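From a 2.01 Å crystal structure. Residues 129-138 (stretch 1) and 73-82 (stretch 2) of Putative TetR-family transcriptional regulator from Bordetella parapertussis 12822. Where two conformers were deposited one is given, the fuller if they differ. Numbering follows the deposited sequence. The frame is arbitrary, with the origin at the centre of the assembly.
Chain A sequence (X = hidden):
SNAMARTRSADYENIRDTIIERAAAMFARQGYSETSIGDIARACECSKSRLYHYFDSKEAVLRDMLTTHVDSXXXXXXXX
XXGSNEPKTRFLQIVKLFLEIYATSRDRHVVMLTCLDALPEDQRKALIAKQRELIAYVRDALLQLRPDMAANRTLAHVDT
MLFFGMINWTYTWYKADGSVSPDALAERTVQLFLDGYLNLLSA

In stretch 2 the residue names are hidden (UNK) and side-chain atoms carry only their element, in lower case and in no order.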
# COMPACT_ATOMS: atom_id res chain seq x y z
N ALA A 129 10.94 -4.40 14.11
CA ALA A 129 10.87 -5.66 14.82
C ALA A 129 9.44 -5.96 15.31
O ALA A 129 8.99 -7.10 15.28
CB ALA A 129 11.83 -5.68 15.98
N LYS A 130 8.73 -4.93 15.78
CA LYS A 130 7.35 -5.09 16.23
C LYS A 130 6.39 -5.39 15.09
O LYS A 130 5.46 -6.16 15.26
CB LYS A 130 6.90 -3.88 17.04
CG LYS A 130 7.56 -3.87 18.43
CD LYS A 130 7.27 -2.58 19.17
CE LYS A 130 7.96 -2.54 20.54
NZ LYS A 130 7.10 -3.17 21.57
N GLN A 131 6.64 -4.79 13.92
CA GLN A 131 5.87 -5.07 12.72
C GLN A 131 6.07 -6.52 12.29
O GLN A 131 5.16 -7.16 11.80
CB GLN A 131 6.28 -4.11 11.59
CG GLN A 131 5.48 -2.81 11.56
CD GLN A 131 5.93 -1.87 10.44
OE1 GLN A 131 7.11 -1.81 10.11
NE2 GLN A 131 4.99 -1.15 9.84
N ARG A 132 7.28 -7.03 12.46
CA ARG A 132 7.57 -8.43 12.14
C ARG A 132 6.82 -9.41 13.07
O ARG A 132 6.34 -10.46 12.62
CB ARG A 132 9.06 -8.67 12.21
CG ARG A 132 9.80 -8.26 10.95
CD ARG A 132 11.29 -8.38 11.19
NE ARG A 132 12.09 -7.81 10.11
CZ ARG A 132 13.27 -7.22 10.29
NH1 ARG A 132 13.77 -7.08 11.53
NH2 ARG A 132 13.94 -6.74 9.25
N GLU A 133 6.71 -9.06 14.35
CA GLU A 133 5.89 -9.81 15.31
C GLU A 133 4.44 -9.96 14.85
O GLU A 133 3.87 -11.03 14.94
CB GLU A 133 5.92 -9.14 16.69
CG GLU A 133 7.28 -9.14 17.33
CD GLU A 133 7.26 -8.58 18.75
OE1 GLU A 133 6.46 -9.05 19.57
OE2 GLU A 133 8.04 -7.65 19.04
N LEU A 134 3.87 -8.84 14.40
CA LEU A 134 2.51 -8.75 13.96
C LEU A 134 2.27 -9.59 12.72
O LEU A 134 1.32 -10.36 12.67
CB LEU A 134 2.22 -7.31 13.62
CG LEU A 134 0.78 -6.98 13.25
CD1 LEU A 134 -0.10 -7.03 14.48
CD2 LEU A 134 0.78 -5.58 12.59
N ILE A 135 3.15 -9.43 11.74
CA ILE A 135 3.16 -10.29 10.57
C ILE A 135 3.23 -11.79 10.95
O ILE A 135 2.50 -12.62 10.39
CB ILE A 135 4.33 -9.87 9.65
CG1 ILE A 135 4.08 -8.45 9.13
CG2 ILE A 135 4.55 -10.89 8.49
CD1 ILE A 135 5.15 -7.90 8.29
N ALA A 136 4.11 -12.11 11.91
CA ALA A 136 4.31 -13.49 12.37
C ALA A 136 2.99 -14.06 12.91
O ALA A 136 2.63 -15.21 12.61
CB ALA A 136 5.42 -13.58 13.43
N TYR A 137 2.25 -13.26 13.67
CA TYR A 137 0.97 -13.71 14.19
C TYR A 137 0.04 -14.15 13.04
O TYR A 137 -0.64 -15.17 13.14
CB TYR A 137 0.28 -12.63 15.02
CG TYR A 137 0.86 -12.41 16.40
CD1 TYR A 137 1.40 -13.46 17.12
CD2 TYR A 137 0.84 -11.14 17.01
CE1 TYR A 137 1.92 -13.29 18.40
CE2 TYR A 137 1.36 -10.95 18.33
CZ TYR A 137 1.90 -12.04 18.99
OH TYR A 137 2.46 -11.92 20.25
N VAL A 138 -0.00 -13.36 11.97
CA VAL A 138 -0.91 -13.64 10.86
C VAL A 138 -0.41 -14.88 10.07
O VAL A 138 -1.20 -15.75 9.71
CB VAL A 138 -1.00 -12.43 9.91
CG1 VAL A 138 -1.78 -12.82 8.60
CG2 VAL A 138 -1.71 -11.26 10.67
N UNK A 73 -1.74 -2.75 18.92
CA UNK A 73 -2.13 -3.73 17.95
C UNK A 73 -1.63 -5.13 18.39
O UNK A 73 -2.37 -6.12 18.32
c UNK A 73 -1.76 -2.84 14.16
c UNK A 73 -3.65 -4.07 15.33
c UNK A 73 -1.55 -3.33 16.59
c UNK A 73 -2.14 -3.83 15.29
N UNK A 74 -0.37 -5.20 18.83
CA UNK A 74 0.21 -6.45 19.32
C UNK A 74 -0.53 -7.03 20.51
O UNK A 74 -0.79 -8.22 20.54
c UNK A 74 1.72 -6.27 19.65
c UNK A 74 4.06 -5.78 18.86
c UNK A 74 2.75 -7.54 17.64
c UNK A 74 2.66 -6.21 18.42
N UNK A 75 -0.88 -6.19 21.49
CA UNK A 75 -1.57 -6.69 22.67
C UNK A 75 -2.95 -7.20 22.28
O UNK A 75 -3.33 -8.29 22.69
c UNK A 75 -1.48 -7.76 25.41
o UNK A 75 -0.33 -8.30 25.53
o UNK A 75 -2.55 -8.43 25.48
c UNK A 75 -1.57 -6.19 25.23
c UNK A 75 -1.69 -5.65 23.78
N UNK A 76 -3.66 -6.45 21.44
CA UNK A 76 -5.01 -6.87 21.08
C UNK A 76 -5.03 -8.14 20.26
O UNK A 76 -5.92 -8.97 20.46
c UNK A 76 -5.98 -4.64 21.64
c UNK A 76 -6.63 -3.38 21.19
c UNK A 76 -5.80 -5.70 20.52
n UNK A 76 -8.20 -1.65 19.66
n UNK A 76 -8.02 -3.60 20.84
c UNK A 76 -8.74 -2.77 20.10
n UNK A 76 -9.99 -3.09 19.78
N UNK A 77 -4.03 -8.31 19.39
CA UNK A 77 -3.82 -9.56 18.64
C UNK A 77 -3.64 -10.75 19.57
O UNK A 77 -4.14 -11.84 19.31
s UNK A 77 -2.75 -8.74 16.20
c UNK A 77 -2.55 -9.47 17.79
N UNK A 78 -2.83 -10.56 20.60
CA UNK A 78 -2.59 -11.62 21.56
C UNK A 78 -3.89 -12.04 22.25
O UNK A 78 -4.14 -13.24 22.39
c UNK A 78 -1.55 -11.20 22.61
n UNK A 78 2.02 -10.14 22.38
c UNK A 78 0.90 -10.75 23.12
c UNK A 78 2.41 -8.87 22.53
n UNK A 78 3.44 -8.43 21.81
c UNK A 78 -0.15 -11.18 22.05
n UNK A 78 1.81 -8.06 23.42
N UNK A 79 -4.70 -11.07 22.68
CA UNK A 79 -5.99 -11.40 23.32
C UNK A 79 -6.87 -12.22 22.37
O UNK A 79 -7.54 -13.14 22.80
c UNK A 79 -6.77 -10.16 23.74
o UNK A 79 -8.03 -7.76 24.99
c UNK A 79 -6.82 -7.83 24.71
c UNK A 79 -6.09 -9.20 24.68
n UNK A 79 -6.08 -6.75 24.42
N UNK A 80 -6.88 -11.87 21.09
CA UNK A 80 -7.58 -12.65 20.09
C UNK A 80 -6.99 -14.06 19.99
O UNK A 80 -7.74 -15.05 20.03
c UNK A 80 -8.48 -10.70 18.75
c UNK A 80 -8.09 -12.87 17.62
c UNK A 80 -7.59 -11.95 18.71
N UNK A 81 -5.67 -14.15 19.88
CA UNK A 81 -5.00 -15.43 19.76
C UNK A 81 -5.34 -16.29 20.94
O UNK A 81 -5.76 -17.42 20.74
c UNK A 81 -3.52 -15.74 17.13
c UNK A 81 -3.46 -15.30 19.61
c UNK A 81 -1.43 -14.93 18.26
c UNK A 81 -2.95 -14.87 18.24
N UNK A 82 -5.22 -15.75 22.16
CA UNK A 82 -5.50 -16.52 23.37
C UNK A 82 -6.99 -16.77 23.65
O UNK A 82 -7.32 -17.40 24.64
c UNK A 82 -1.28 -16.31 23.46
c UNK A 82 -1.28 -14.65 25.19
c UNK A 82 -0.60 -15.42 24.25
c UNK A 82 -2.64 -16.46 23.59
c UNK A 82 -3.36 -15.70 24.50
c UNK A 82 -4.85 -15.89 24.62
o UNK A 82 0.76 -15.32 24.07
c UNK A 82 -2.67 -14.81 25.32

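Position 73 carries four carbons, forked at the second, its CA-to-CB bond pointing toward stretch 1. The fork carbon lies 3.9 Å from CD1 of Leu-134. The second carbon, bonded to CB, carries the other two, so this is Leu-73, a buried aliphatic side chain backing the contact.

Position 74 has the same four-carbon fork. One terminal carbon lies 3.7 Å from CB of Glu-133 and 3.7 Å from CE2 of Tyr-137, in a hole lined by these two residues, Lys-130 and Leu-134. This is Leu-74; its CA-to-CB bond runs sideways, but the forked end reaches the neighbouring helix and fills the hole without needing a polar partner.

Position 75 shows three carbons, the third bearing two oxygens: a carboxylate, Glu-75. Its CA-to-CB bond points away from stretch 1, and its charge suits an exposed site.

Position 76 has three carbons, a nitrogen, and a carbon carrying two more nitrogens. This guanidinium identifies Arg-76, which is out of reach of stretch 1 and hydrogen-bonds elsewhere in the structure.

Position 77 has one carbon and one sulfur; the sulfur lies 3.6 Å from CD1 of Leu-134 and CB 3.9 Å from CD2 of Tyr-137. This is Cys-77, a compact, buried side chain where the helices face each other.

Position 78 repeats the guanidinium pattern, and its chain nitrogen lies 2.8 Å from OH of Tyr-137. This is Arg-78: NE donates a hydrogen bond to that hydroxyl, NH1 makes a long salt bridge with OE1 of Glu-133 at 3.8 Å, and NH2 pairs with OE2 of Glu-75 at 3.0 Å. Three nitrogens let one residue serve all three.

Position 79, three carbons ending in one oxygen and one nitrogen, is the amide Gln-79, exposed and out of reach.

Position 80, one carbon carrying two others, is Val-80, also out of reach.

Position 81 is again a four-carbon fork, with a terminal carbon 3.4 Å from CD1 of Tyr-137. It is Leu-81, an apolar wall for the ring.

Position 82 has one carbon and a six-carbon ring bearing an oxygen, which comes no nearer than 5.4 Å to OH of Tyr-137. This is Tyr-82, exposed beyond the helix.

The helices run in nearly the same direction, at 21°, with axes approaching to 10.3 Å. Two knobs interlock them: Leu-74 enters stretch 1, while Tyr-137 sits among Leu-74, Cys-77, Arg-78 and Leu-81. Leu-74, Cys-77 and Leu-81 pack against the ring, and Arg-78 engages its hydroxyl, so one tyrosine joins the hydrophobic and polar parts of the contact.

Stretch 2 (73-82) LLERCRQVLY
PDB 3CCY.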